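Local atomic coordinates of protein Niban 2 (Homo sapiens, PDB entry 7CTP), a protein that is an N-myristoylated member of the Niban family that may suppress apoptosis and promote the invasion of melanoma cells. Residues L58-K61 and V62-E66; K477-D480 and Y481-S485; K488-F491 and R492-L495; V540-T543 and V544-D547. One frame throughout, in Å; residues are numbered along the deposited sequence.

Contact 1 (L58-K61 and V62-E66); sequences LWRK and VPLDE
In the irregular loop that joins helix 10-48 to strand 70-77 of the PH domain, the chain bends so that Arg60 and Leu64, four residues apart, meet with their side chains crossed at about a right angle. Leu64 CD2 lies over one face of the Arg60 guanidinium, off toward its rim, and comes closest at NH1, 3.4 Å away. With CG set anti to the backbone N (chi1 -176°), the Arg60 chain leaves in the direction of Val62, and a bend at chi3 (-57°) then brings the flat group round to the leucine. On its way it runs close to the backbone: Arg60 CG is 3.0 Å from Val62 O. Asp441 on helix 422-455 forms a salt bridge with Arg60 NH2, so the guanidinium also fastens the loop to that helix, while Leu64 reaches Ser392, Arg393 and Tyr396. With an alanine here, Asp441 would probably be left without its cationic mate and Leu64 without the flat surface it rests on. A water in the guanidinium plane links the two segments, accepting from Arg60 NH1 at 3.0 Å and donating to Val62 O at 2.7 Å.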
ATOM      1  N   LEU A  58      -7.432   4.516  21.591  1.00 32.45           N
ATOM      2  CA  LEU A  58      -8.649   3.940  21.050  1.00 40.07           C
ATOM      3  C   LEU A  58      -8.647   4.085  19.535  1.00 44.36           C
ATOM      4  O   LEU A  58      -7.987   4.968  18.980  1.00 31.21           O
ATOM      5  CB  LEU A  58      -9.877   4.626  21.639  1.00 32.42           C
ATOM      6  CG  LEU A  58      -9.940   4.632  23.163  1.00 39.96           C
ATOM      7  CD1 LEU A  58     -11.212   5.307  23.618  1.00 40.09           C
ATOM      8  CD2 LEU A  58      -9.851   3.211  23.702  1.00 42.02           C
ATOM      9  N   TRP A  59      -9.381   3.201  18.868  1.00 34.96           N
ATOM     10  CA  TRP A  59      -9.525   3.222  17.419  1.00 35.15           C
ATOM     11  C   TRP A  59     -10.976   3.535  17.067  1.00 42.55           C
ATOM     12  O   TRP A  59     -11.900   2.958  17.649  1.00 35.99           O
ATOM     13  CB  TRP A  59      -9.102   1.885  16.795  1.00 38.12           C
ATOM     14  CG  TRP A  59      -7.683   1.440  17.116  1.00 51.59           C
ATOM     15  CD1 TRP A  59      -6.711   2.164  17.754  1.00 52.36           C
ATOM     16  CD2 TRP A  59      -7.086   0.170  16.797  1.00 68.89           C
ATOM     17  NE1 TRP A  59      -5.553   1.424  17.855  1.00 57.24           N
ATOM     18  CE2 TRP A  59      -5.757   0.198  17.275  1.00 66.92           C
ATOM     19  CE3 TRP A  59      -7.548  -0.987  16.157  1.00 70.43           C
ATOM     20  CZ2 TRP A  59      -4.886  -0.887  17.133  1.00 57.91           C
ATOM     21  CZ3 TRP A  59      -6.679  -2.063  16.018  1.00 67.68           C
ATOM     22  CH2 TRP A  59      -5.364  -2.004  16.503  1.00 65.53           C
ATOM     23  N   ARG A  60     -11.162   4.460  16.131  1.00 31.63           N
ATOM     24  CA  ARG A  60     -12.487   4.845  15.668  1.00 36.82           C
ATOM     25  C   ARG A  60     -13.213   3.634  15.093  1.00 36.41           C
ATOM     26  O   ARG A  60     -12.636   2.856  14.331  1.00 36.75           O
ATOM     27  CB  ARG A  60     -12.330   5.951  14.626  1.00 44.19           C
ATOM     28  CG  ARG A  60     -13.583   6.559  14.094  1.00 39.58           C
ATOM     29  CD  ARG A  60     -13.234   7.482  12.928  1.00 37.69           C
ATOM     30  NE  ARG A  60     -12.282   8.521  13.331  1.00 34.15           N
ATOM     31  CZ  ARG A  60     -12.597   9.567  14.087  1.00 37.48           C
ATOM     32  NH1 ARG A  60     -13.845   9.734  14.510  1.00 29.05           N
ATOM     33  NH2 ARG A  60     -11.666  10.459  14.417  1.00 35.89           N
ATOM     34  N   LYS A  61     -14.476   3.455  15.482  1.00 43.34           N
ATOM     35  CA  LYS A  61     -15.224   2.258  15.107  1.00 39.95           C
ATOM     36  C   LYS A  61     -16.173   2.480  13.936  1.00 41.12           C
ATOM     37  O   LYS A  61     -16.458   1.534  13.194  1.00 45.46           O
ATOM     38  CB  LYS A  61     -16.001   1.734  16.322  1.00 44.45           C
ATOM     39  CG  LYS A  61     -15.092   1.378  17.506  1.00 47.27           C
ATOM     40  CD  LYS A  61     -15.811   0.560  18.572  1.00 60.20           C
ATOM     41  CE  LYS A  61     -14.870  -0.420  19.263  1.00 62.06           C
ATOM     42  NZ  LYS A  61     -13.441  -0.178  18.926  1.00 68.98           N
ATOM     43  N   VAL A  62     -16.662   3.701  13.751  1.00 38.26           N
ATOM     44  CA  VAL A  62     -17.506   4.064  12.618  1.00 39.14           C
ATOM     45  C   VAL A  62     -16.742   5.124  11.837  1.00 37.36           C
ATOM     46  O   VAL A  62     -16.066   5.957  12.458  1.00 35.92           O
ATOM     47  CB  VAL A  62     -18.874   4.588  13.088  1.00 48.68           C
ATOM     48  CG1 VAL A  62     -18.684   5.645  14.172  1.00 48.33           C
ATOM     49  CG2 VAL A  62     -19.671   5.176  11.926  1.00 49.26           C
ATOM     50  N   PRO A  63     -16.798   5.142  10.502  1.00 49.86           N
ATOM     51  CA  PRO A  63     -16.109   6.202   9.760  1.00 38.07           C
ATOM     52  C   PRO A  63     -16.665   7.575  10.104  1.00 41.09           C
ATOM     53  O   PRO A  63     -17.793   7.726  10.580  1.00 35.94           O
ATOM     54  CB  PRO A  63     -16.381   5.851   8.288  1.00 36.52           C
ATOM     55  CG  PRO A  63     -16.676   4.400   8.297  1.00 46.16           C
ATOM     56  CD  PRO A  63     -17.387   4.140   9.593  1.00 45.40           C
ATOM     57  N   LEU A  64     -15.840   8.587   9.865  1.00 30.39           N
ATOM     58  CA  LEU A  64     -16.320   9.954   9.953  1.00 29.75           C
ATOM     59  C   LEU A  64     -17.486  10.142   8.996  1.00 32.26           C
ATOM     60  O   LEU A  64     -17.600   9.448   7.981  1.00 33.03           O
ATOM     61  CB  LEU A  64     -15.196  10.932   9.614  1.00 29.12           C
ATOM     62  CG  LEU A  64     -14.052  10.960  10.622  1.00 34.80           C
ATOM     63  CD1 LEU A  64     -12.760  11.475   9.965  1.00 34.92           C
ATOM     64  CD2 LEU A  64     -14.428  11.815  11.836  1.00 35.39           C
ATOM     65  N   ASP A  65     -18.373  11.073   9.338  1.00 35.44           N
ATOM     66  CA  ASP A  65     -19.418  11.472   8.401  1.00 38.97           C
ATOM     67  C   ASP A  65     -18.785  11.832   7.064  1.00 37.95           C
ATOM     68  O   ASP A  65     -17.718  12.450   7.015  1.00 38.62           O
ATOM     69  CB  ASP A  65     -20.208  12.663   8.945  1.00 38.91           C
ATOM     70  CG  ASP A  65     -21.111  12.286  10.100  1.00 45.40           C
ATOM     71  OD1 ASP A  65     -21.279  11.076  10.362  1.00 39.14           O
ATOM     72  OD2 ASP A  65     -21.655  13.209  10.739  1.00 51.60           O
ATOM     73  N   GLU A  66     -19.423  11.401   5.982  1.00 37.86           N
ATOM     74  CA  GLU A  66     -18.851  11.579   4.654  1.00 40.13           C
ATOM     75  C   GLU A  66     -18.910  13.048   4.263  1.00 45.59           C
ATOM     76  O   GLU A  66     -19.984  13.661   4.296  1.00 35.32           O
ATOM     77  CB  GLU A  66     -19.593  10.713   3.638  1.00 43.04           C
ATOM     78  CG  GLU A  66     -19.508   9.225   3.941  1.00 35.71           C
ATOM     79  CD  GLU A  66     -20.225   8.363   2.920  1.00 42.23           C
ATOM     80  OE1 GLU A  66     -20.905   8.925   2.036  1.00 46.71           O
ATOM     81  OE2 GLU A  66     -20.109   7.121   3.011  1.00 47.16           O
TER
HETATM   82  O   HOH W   1     -16.318   8.162  14.012  1.00 37.19           O

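Contact 2 (K477-D480 and Y481-S485)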
ATOM      1  N   LYS A 477       0.571  10.458  26.445  1.00 30.77           N
ATOM      2  CA  LYS A 477       1.288   9.291  26.965  1.00 31.65           C
ATOM      3  C   LYS A 477       0.854   8.017  26.249  1.00 26.72           C
ATOM      4  O   LYS A 477       1.692   7.163  25.933  1.00 29.85           O
ATOM      5  CB  LYS A 477       1.105   9.159  28.484  1.00 35.53           C
ATOM      6  CG  LYS A 477       1.586  10.388  29.243  1.00 49.65           C
ATOM      7  CD  LYS A 477       2.191  10.118  30.616  1.00 63.75           C
ATOM      8  CE  LYS A 477       2.614  11.434  31.290  1.00 64.35           C
ATOM      9  NZ  LYS A 477       1.463  12.261  31.780  1.00 54.39           N
ATOM     10  N   LYS A 478      -0.444   7.884  25.954  1.00 27.59           N
ATOM     11  CA  LYS A 478      -0.889   6.751  25.144  1.00 28.61           C
ATOM     12  C   LYS A 478      -0.277   6.816  23.750  1.00 30.05           C
ATOM     13  O   LYS A 478       0.134   5.787  23.196  1.00 26.09           O
ATOM     14  CB  LYS A 478      -2.416   6.715  25.058  1.00 28.14           C
ATOM     15  CG  LYS A 478      -3.124   6.555  26.413  1.00 32.10           C
ATOM     16  CD  LYS A 478      -4.633   6.701  26.261  1.00 35.24           C
ATOM     17  CE  LYS A 478      -5.340   6.686  27.617  1.00 41.82           C
ATOM     18  NZ  LYS A 478      -5.255   5.354  28.279  1.00 43.77           N
ATOM     19  N   TYR A 479      -0.200   8.018  23.172  1.00 25.70           N
ATOM     20  CA  TYR A 479       0.397   8.163  21.848  1.00 31.40           C
ATOM     21  C   TYR A 479       1.852   7.708  21.843  1.00 30.60           C
ATOM     22  O   TYR A 479       2.289   6.989  20.934  1.00 27.39           O
ATOM     23  CB  TYR A 479       0.297   9.612  21.369  1.00 27.93           C
ATOM     24  CG  TYR A 479       0.931   9.803  20.008  1.00 24.18           C
ATOM     25  CD1 TYR A 479       2.290  10.085  19.875  1.00 26.55           C
ATOM     26  CD2 TYR A 479       0.174   9.658  18.851  1.00 35.06           C
ATOM     27  CE1 TYR A 479       2.868  10.234  18.616  1.00 26.08           C
ATOM     28  CE2 TYR A 479       0.742   9.807  17.597  1.00 34.98           C
ATOM     29  CZ  TYR A 479       2.085  10.092  17.490  1.00 29.99           C
ATOM     30  OH  TYR A 479       2.632  10.232  16.236  1.00 32.58           O
ATOM     31  N   ASP A 480       2.631   8.147  22.837  1.00 26.48           N
ATOM     32  CA  ASP A 480       4.056   7.834  22.853  1.00 28.93           C
ATOM     33  C   ASP A 480       4.289   6.335  22.980  1.00 36.88           C
ATOM     34  O   ASP A 480       5.219   5.786  22.372  1.00 30.78           O
ATOM     35  CB  ASP A 480       4.749   8.581  23.992  1.00 34.25           C
ATOM     36  CG  ASP A 480       4.809  10.069  23.758  1.00 35.55           C
ATOM     37  OD1 ASP A 480       4.699  10.489  22.583  1.00 32.36           O
ATOM     38  OD2 ASP A 480       4.956  10.820  24.751  1.00 33.91           O
ATOM     39  N   TYR A 481       3.449   5.654  23.763  1.00 31.59           N
ATOM     40  CA  TYR A 481       3.550   4.204  23.871  1.00 30.44           C
ATOM     41  C   TYR A 481       3.227   3.533  22.542  1.00 30.15           C
ATOM     42  O   TYR A 481       3.985   2.681  22.062  1.00 32.33           O
ATOM     43  CB  TYR A 481       2.619   3.698  24.973  1.00 38.20           C
ATOM     44  CG  TYR A 481       2.773   2.223  25.305  1.00 39.09           C
ATOM     45  CD1 TYR A 481       2.160   1.241  24.531  1.00 40.66           C
ATOM     46  CD2 TYR A 481       3.518   1.814  26.404  1.00 42.03           C
ATOM     47  CE1 TYR A 481       2.283  -0.098  24.841  1.00 38.90           C
ATOM     48  CE2 TYR A 481       3.651   0.473  26.719  1.00 42.14           C
ATOM     49  CZ  TYR A 481       3.030  -0.478  25.934  1.00 48.22           C
ATOM     50  OH  TYR A 481       3.155  -1.819  26.242  1.00 47.10           O
ATOM     51  N   ASP A 482       2.105   3.913  21.927  1.00 31.93           N
ATOM     52  CA  ASP A 482       1.678   3.266  20.689  1.00 27.17           C
ATOM     53  C   ASP A 482       2.637   3.565  19.547  1.00 32.84           C
ATOM     54  O   ASP A 482       2.886   2.705  18.697  1.00 30.93           O
ATOM     55  CB  ASP A 482       0.274   3.719  20.314  1.00 30.25           C
ATOM     56  CG  ASP A 482      -0.796   2.986  21.080  1.00 31.15           C
ATOM     57  OD1 ASP A 482      -0.456   2.116  21.910  1.00 35.48           O
ATOM     58  OD2 ASP A 482      -1.976   3.293  20.838  1.00 32.23           O
ATOM     59  N   SER A 483       3.175   4.786  19.510  1.00 28.40           N
ATOM     60  CA  SER A 483       4.127   5.154  18.463  1.00 30.41           C
ATOM     61  C   SER A 483       5.343   4.236  18.484  1.00 31.76           C
ATOM     62  O   SER A 483       5.826   3.794  17.434  1.00 30.54           O
ATOM     63  CB  SER A 483       4.543   6.618  18.629  1.00 30.28           C
ATOM     64  OG  SER A 483       5.749   6.895  17.933  1.00 29.84           O
ATOM     65  N   SER A 484       5.853   3.938  19.681  1.00 28.90           N
ATOM     66  CA  SER A 484       7.003   3.048  19.795  1.00 35.16           C
ATOM     67  C   SER A 484       6.635   1.619  19.406  1.00 36.33           C
ATOM     68  O   SER A 484       7.420   0.929  18.744  1.00 33.60           O
ATOM     69  CB  SER A 484       7.564   3.099  21.215  1.00 43.40           C
ATOM     70  OG  SER A 484       8.408   1.985  21.452  1.00 46.56           O
ATOM     71  N   SER A 485       5.445   1.161  19.809  1.00 31.89           N
ATOM     72  CA  SER A 485       4.973  -0.160  19.401  1.00 30.55           C
ATOM     73  C   SER A 485       4.863  -0.250  17.886  1.00 24.78           C
ATOM     74  O   SER A 485       5.367  -1.197  17.269  1.00 30.41           O
ATOM     75  CB  SER A 485       3.619  -0.461  20.043  1.00 38.19           C
ATOM     76  OG  SER A 485       3.750  -0.584  21.448  1.00 41.14           O
TER
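A first torsion of 179° places the Tyr479 ring anti to its own backbone N and brings it down the alpha-helix to Ser483, one turn on. Tyr479 CE1 and Ser483 CB approach obliquely to 4.0 Å, a light touch of ring on methylene. The backbone beneath is continuous helix 464-511. Ser483 N donates to Tyr479 O at 2.8 Å, and the serine's CB sits 3.2 Å from the same Tyr479 O. On the neighbouring side of the helix, Asp482 N bonds to Lys478 O at 3.0 Å, and Asp482 CB lies 3.5 Å from that Lys478 O. The Tyr481 N to Lys477 O bond is longer, 3.2 Å.

Most of the polar ends find partners on neighbouring parts of the fold. Tyr479 OH bonds to Phe357 O and Asp480 pairs with Arg361, both on helix 342-378. Ser483 OG is the exception: set by a chi1 of 161°, it bonds to Arg487 NE within the same helix. The two carboxylate oxygens of buried Asp482 take the backbone N-H groups of Gln56 and Leu57, which would partly offset its charge and would hold the carboxylate against rotation. Asp480 OD1, the oxygen paired with Arg361 NE, lies at the edge of the Tyr479 ring, in its plane.

Contact 3 (K488-F491 and R492-L495); sequences KRFF and REAL
Phe491 and Arg492 meet at the middle of a regular turn of helix 464-511, and with Phe490 they carry most of this contact. Arg492 N donates to Lys488 O at 3.0 Å with a nearly straight N-H (162°), and its CB settles 3.4 Å from the same Lys488 O. From CG to NE the arginine chain is extended, carrying the guanidinium toward helix 532-555, where Arg492 packs on Met545. Lys488 NZ stands 6.7 Å from Arg492 NE, like charges not in contact.

The two phenylalanines diverge because their first torsions differ: CG is anti to the backbone N in Phe490 (chi1 172°) but beside it in Phe491 (chi1 -60°). Phe490 is thereby packed against Phe428 and Ala432 of helix 422-455 and Thr353 of helix 342-378, whereas Phe491 reaches Leu346 and Leu349 of the latter. One turn on, Glu493 OE2 comes obliquely to 4.4 Å from Phe490 CD1, and that oxygen has a long, weak ion pair with Arg431. Both aromatic carbonyls are used within the helix. Phe490 O accepts from Ala494 N at 2.9 Å; Phe491 O accepts from Leu495 N at 3.0 Å and has Leu495 CG 3.3 Å away.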
ATOM      1  N   LYS A 488       8.372  -0.057  16.109  1.00 28.28           N
ATOM      2  CA  LYS A 488       9.187  -1.265  16.227  1.00 35.17           C
ATOM      3  C   LYS A 488       8.689  -2.359  15.294  1.00 29.74           C
ATOM      4  O   LYS A 488       9.487  -3.054  14.652  1.00 29.63           O
ATOM      5  CB  LYS A 488       9.217  -1.792  17.658  1.00 38.50           C
ATOM      6  CG  LYS A 488      10.202  -2.981  17.773  1.00 49.34           C
ATOM      7  CD  LYS A 488       9.763  -4.058  18.764  1.00 66.25           C
ATOM      8  CE  LYS A 488      10.366  -5.424  18.417  1.00 63.97           C
ATOM      9  NZ  LYS A 488      11.834  -5.519  18.699  1.00 59.51           N
ATOM     10  N   ARG A 489       7.367  -2.540  15.232  1.00 26.80           N
ATOM     11  CA  ARG A 489       6.780  -3.526  14.327  1.00 32.34           C
ATOM     12  C   ARG A 489       7.087  -3.183  12.877  1.00 33.08           C
ATOM     13  O   ARG A 489       7.388  -4.067  12.063  1.00 29.76           O
ATOM     14  CB  ARG A 489       5.271  -3.604  14.553  1.00 31.90           C
ATOM     15  CG  ARG A 489       4.546  -4.715  13.786  1.00 41.91           C
ATOM     16  CD  ARG A 489       3.029  -4.560  13.949  1.00 52.97           C
ATOM     17  NE  ARG A 489       2.679  -3.995  15.254  1.00 52.62           N
ATOM     18  CZ  ARG A 489       1.703  -3.110  15.465  1.00 66.18           C
ATOM     19  NH1 ARG A 489       0.957  -2.670  14.455  1.00 54.34           N
ATOM     20  NH2 ARG A 489       1.470  -2.664  16.695  1.00 51.49           N
ATOM     21  N   PHE A 490       7.025  -1.893  12.545  1.00 28.91           N
ATOM     22  CA  PHE A 490       7.276  -1.447  11.181  1.00 32.63           C
ATOM     23  C   PHE A 490       8.726  -1.689  10.785  1.00 30.92           C
ATOM     24  O   PHE A 490       9.009  -2.175   9.684  1.00 32.06           O
ATOM     25  CB  PHE A 490       6.908   0.031  11.063  1.00 28.85           C
ATOM     26  CG  PHE A 490       7.291   0.667   9.754  1.00 33.06           C
ATOM     27  CD1 PHE A 490       6.670   0.293   8.569  1.00 36.92           C
ATOM     28  CD2 PHE A 490       8.263   1.649   9.714  1.00 32.04           C
ATOM     29  CE1 PHE A 490       7.027   0.896   7.367  1.00 32.01           C
ATOM     30  CE2 PHE A 490       8.619   2.252   8.519  1.00 37.69           C
ATOM     31  CZ  PHE A 490       7.998   1.870   7.344  1.00 31.15           C
ATOM     32  N   PHE A 491       9.664  -1.373  11.685  1.00 27.87           N
ATOM     33  CA  PHE A 491      11.077  -1.580  11.382  1.00 26.11           C
ATOM     34  C   PHE A 491      11.397  -3.063  11.240  1.00 28.29           C
ATOM     35  O   PHE A 491      12.177  -3.454  10.364  1.00 27.81           O
ATOM     36  CB  PHE A 491      11.960  -0.961  12.469  1.00 26.35           C
ATOM     37  CG  PHE A 491      11.779   0.520  12.639  1.00 30.31           C
ATOM     38  CD1 PHE A 491      11.450   1.334  11.570  1.00 29.42           C
ATOM     39  CD2 PHE A 491      11.940   1.095  13.888  1.00 41.83           C
ATOM     40  CE1 PHE A 491      11.286   2.702  11.749  1.00 32.91           C
ATOM     41  CE2 PHE A 491      11.781   2.448  14.070  1.00 30.83           C
ATOM     42  CZ  PHE A 491      11.457   3.258  13.007  1.00 31.95           C
ATOM     43  N   ARG A 492      10.822  -3.894  12.116  1.00 27.17           N
ATOM     44  CA  ARG A 492      11.022  -5.337  12.040  1.00 31.05           C
ATOM     45  C   ARG A 492      10.480  -5.886  10.728  1.00 29.37           C
ATOM     46  O   ARG A 492      11.163  -6.644  10.030  1.00 27.71           O
ATOM     47  CB  ARG A 492      10.348  -6.003  13.245  1.00 31.54           C
ATOM     48  CG  ARG A 492      10.097  -7.512  13.146  1.00 53.01           C
ATOM     49  CD  ARG A 492       8.892  -7.884  14.017  1.00 46.48           C
ATOM     50  NE  ARG A 492       8.681  -9.323  14.143  1.00 67.79           N
ATOM     51  CZ  ARG A 492       8.007 -10.070  13.272  1.00 71.11           C
ATOM     52  NH1 ARG A 492       7.867 -11.374  13.481  1.00 59.73           N
ATOM     53  NH2 ARG A 492       7.474  -9.516  12.190  1.00 66.74           N
ATOM     54  N   GLU A 493       9.251  -5.494  10.379  1.00 28.47           N
ATOM     55  CA  GLU A 493       8.635  -5.920   9.127  1.00 33.23           C
ATOM     56  C   GLU A 493       9.482  -5.512   7.928  1.00 32.53           C
ATOM     57  O   GLU A 493       9.727  -6.325   7.030  1.00 29.76           O
ATOM     58  CB  GLU A 493       7.224  -5.340   9.011  1.00 39.02           C
ATOM     59  CG  GLU A 493       6.605  -5.537   7.628  1.00 49.72           C
ATOM     60  CD  GLU A 493       5.253  -4.860   7.437  1.00 76.62           C
ATOM     61  OE1 GLU A 493       4.237  -5.592   7.384  1.00 81.10           O
ATOM     62  OE2 GLU A 493       5.208  -3.612   7.306  1.00 58.13           O
ATOM     63  N   ALA A 494       9.968  -4.265   7.914  1.00 28.43           N
ATOM     64  CA  ALA A 494      10.727  -3.767   6.770  1.00 28.37           C
ATOM     65  C   ALA A 494      12.058  -4.494   6.628  1.00 31.14           C
ATOM     66  O   ALA A 494      12.478  -4.831   5.516  1.00 30.93           O
ATOM     67  CB  ALA A 494      10.947  -2.264   6.894  1.00 28.00           C
ATOM     68  N   LEU A 495      12.747  -4.732   7.750  1.00 27.57           N
ATOM     69  CA  LEU A 495      14.008  -5.462   7.692  1.00 24.98           C
ATOM     70  C   LEU A 495      13.801  -6.882   7.187  1.00 28.56           C
ATOM     71  O   LEU A 495      14.622  -7.400   6.422  1.00 30.48           O
ATOM     72  CB  LEU A 495      14.666  -5.479   9.066  1.00 24.04           C
ATOM     73  CG  LEU A 495      15.263  -4.154   9.532  1.00 30.04           C
ATOM     74  CD1 LEU A 495      15.787  -4.309  10.947  1.00 30.00           C
ATOM     75  CD2 LEU A 495      16.376  -3.773   8.598  1.00 28.24           C
TER

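Contact 4 (V540-T543 and V544-D547); sequences VLQT and VMKD
Val544 N donates to Leu541 O at 3.2 Å, an i to i+3 bond that arrives well above the carbonyl plane. Just before it, Thr543 grips Val540 O twice. Its OG1 donates at 2.6 Å to Val540 O, in the carbonyl plane and on a lone pair, and its backbone N reaches the same oxygen at 3.0 Å. A chi1 of 70° tucks OG1 between the backbone N and the carbonyl carbon, within reach. Val544 N, four residues on, lies 3.7 Å from Val540 O. Farther along, Met545 N bonds weakly to Gln542 O at 3.4 Å, and a water spans the 4.4 Å between Gln542 O and Lys546 N, donating to the first and accepting from the second. A valine in place of Thr543 lacks the hydroxyl, so Val540 O would probably be held by the backbone N-H alone, less firmly.

Beyond these bonds, Val544 CG2 rests 3.2 Å from Leu541 O, and Leu541 and Met545 run side by side, Leu541 CD2 lying 4.0 Å from Met545 SD. Val544 also packs on Leu496 and Leu503 of helix 464-511. This is consistent with i to i+3 bonds and a water replacing part of the i to i+4 pattern of helix 532-555.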
ATOM      1  N   VAL A 540      13.899 -20.044   7.153  1.00 29.29           N
ATOM      2  CA  VAL A 540      14.824 -18.985   6.748  1.00 29.33           C
ATOM      3  C   VAL A 540      14.594 -17.726   7.578  1.00 33.57           C
ATOM      4  O   VAL A 540      15.547 -17.059   8.006  1.00 31.74           O
ATOM      5  CB  VAL A 540      14.681 -18.700   5.244  1.00 25.74           C
ATOM      6  CG1 VAL A 540      15.538 -17.499   4.854  1.00 30.06           C
ATOM      7  CG2 VAL A 540      15.071 -19.930   4.445  1.00 29.25           C
ATOM      8  N   LEU A 541      13.324 -17.370   7.799  1.00 28.19           N
ATOM      9  CA  LEU A 541      13.005 -16.193   8.602  1.00 31.19           C
ATOM     10  C   LEU A 541      13.653 -16.274   9.975  1.00 28.41           C
ATOM     11  O   LEU A 541      14.127 -15.264  10.506  1.00 34.60           O
ATOM     12  CB  LEU A 541      11.486 -16.034   8.741  1.00 27.62           C
ATOM     13  CG  LEU A 541      10.937 -14.864   9.570  1.00 35.26           C
ATOM     14  CD1 LEU A 541       9.649 -14.343   8.957  1.00 37.15           C
ATOM     15  CD2 LEU A 541      10.690 -15.257  11.027  1.00 41.08           C
ATOM     16  N   GLN A 542      13.677 -17.470  10.569  1.00 28.68           N
ATOM     17  CA  GLN A 542      14.190 -17.591  11.929  1.00 35.97           C
ATOM     18  C   GLN A 542      15.696 -17.359  11.986  1.00 37.99           C
ATOM     19  O   GLN A 542      16.220 -16.993  13.043  1.00 41.21           O
ATOM     20  CB  GLN A 542      13.829 -18.955  12.513  1.00 38.61           C
ATOM     21  CG  GLN A 542      12.377 -19.053  12.977  1.00 38.38           C
ATOM     22  CD  GLN A 542      12.003 -17.972  13.974  1.00 53.48           C
ATOM     23  OE1 GLN A 542      12.757 -17.679  14.903  1.00 48.65           O
ATOM     24  NE2 GLN A 542      10.828 -17.377  13.790  1.00 56.15           N
ATOM     25  N   THR A 543      16.401 -17.524  10.863  1.00 36.82           N
ATOM     26  CA  THR A 543      17.846 -17.308  10.863  1.00 30.13           C
ATOM     27  C   THR A 543      18.217 -15.829  10.933  1.00 38.42           C
ATOM     28  O   THR A 543      19.318 -15.494  11.383  1.00 38.09           O
ATOM     29  CB  THR A 543      18.485 -17.940   9.626  1.00 35.54           C
ATOM     30  OG1 THR A 543      18.113 -17.191   8.460  1.00 35.71           O
ATOM     31  CG2 THR A 543      18.048 -19.370   9.472  1.00 35.60           C
ATOM     32  N   VAL A 544      17.339 -14.926  10.489  1.00 31.72           N
ATOM     33  CA  VAL A 544      17.617 -13.499  10.643  1.00 37.16           C
ATOM     34  C   VAL A 544      16.951 -12.893  11.865  1.00 40.34           C
ATOM     35  O   VAL A 544      17.261 -11.741  12.214  1.00 36.89           O
ATOM     36  CB  VAL A 544      17.191 -12.684   9.405  1.00 43.89           C
ATOM     37  CG1 VAL A 544      18.071 -12.991   8.240  1.00 43.56           C
ATOM     38  CG2 VAL A 544      15.724 -12.925   9.076  1.00 40.39           C
ATOM     39  N   MET A 545      16.061 -13.629  12.534  1.00 35.37           N
ATOM     40  CA  MET A 545      15.227 -13.031  13.571  1.00 39.88           C
ATOM     41  C   MET A 545      16.059 -12.486  14.724  1.00 43.18           C
ATOM     42  O   MET A 545      15.778 -11.395  15.236  1.00 45.16           O
ATOM     43  CB  MET A 545      14.215 -14.058  14.070  1.00 40.64           C
ATOM     44  CG  MET A 545      12.904 -13.446  14.514  1.00 54.17           C
ATOM     45  SD  MET A 545      12.218 -12.326  13.285  1.00 61.19           S
ATOM     46  CE  MET A 545      11.258 -11.262  14.341  1.00 54.01           C
ATOM     47  N   LYS A 546      17.087 -13.226  15.148  1.00 47.14           N
ATOM     48  CA  LYS A 546      17.923 -12.763  16.255  1.00 58.04           C
ATOM     49  C   LYS A 546      18.608 -11.448  15.905  1.00 42.83           C
ATOM     50  O   LYS A 546      18.502 -10.465  16.648  1.00 48.89           O
ATOM     51  CB  LYS A 546      18.958 -13.825  16.631  1.00 54.41           C
ATOM     52  CG  LYS A 546      19.944 -13.379  17.718  1.00 67.54           C
ATOM     53  CD  LYS A 546      20.799 -14.546  18.190  1.00 72.41           C
ATOM     54  CE  LYS A 546      22.061 -14.075  18.903  1.00 77.35           C
ATOM     55  NZ  LYS A 546      23.300 -14.294  18.099  1.00 74.09           N
ATOM     56  N   ASP A 547      19.289 -11.406  14.754  1.00 40.96           N
ATOM     57  CA  ASP A 547      19.974 -10.189  14.333  1.00 47.98           C
ATOM     58  C   ASP A 547      19.009  -9.013  14.206  1.00 54.96           C
ATOM     59  O   ASP A 547      19.335  -7.890  14.606  1.00 57.15           O
ATOM     60  CB  ASP A 547      20.710 -10.427  13.014  1.00 46.61           C
ATOM     61  CG  ASP A 547      21.931 -11.314  13.177  1.00 61.76           C
ATOM     62  OD1 ASP A 547      22.700 -11.097  14.142  1.00 62.80           O
ATOM     63  OD2 ASP A 547      22.121 -12.233  12.349  1.00 46.81           O
TER
HETATM   64  O   HOH W   2      17.848 -16.005  14.666  1.00 42.34           O

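In the fold
From the N terminus, contact 1 comes first, lying in the loop between helix 10-48 and strand 70-77 and tying it to helix 422-455. Contacts 2 and 3 follow much later on helix 464-511, with centres 16 Å apart, and contact 4 on helix 532-555. Each is a local contact within continuous chain, so the four run in series; none nests in or crosses another. Contact 2 faces the same loop as contact 1, just upstream at Gln56 and Leu57, though the two contacts do not touch and their nearest atoms are about 5 Å apart. Contacts 3 and 4 do touch, joining their two helices where Arg492 NE packs 3.2 Å from Met545 CE.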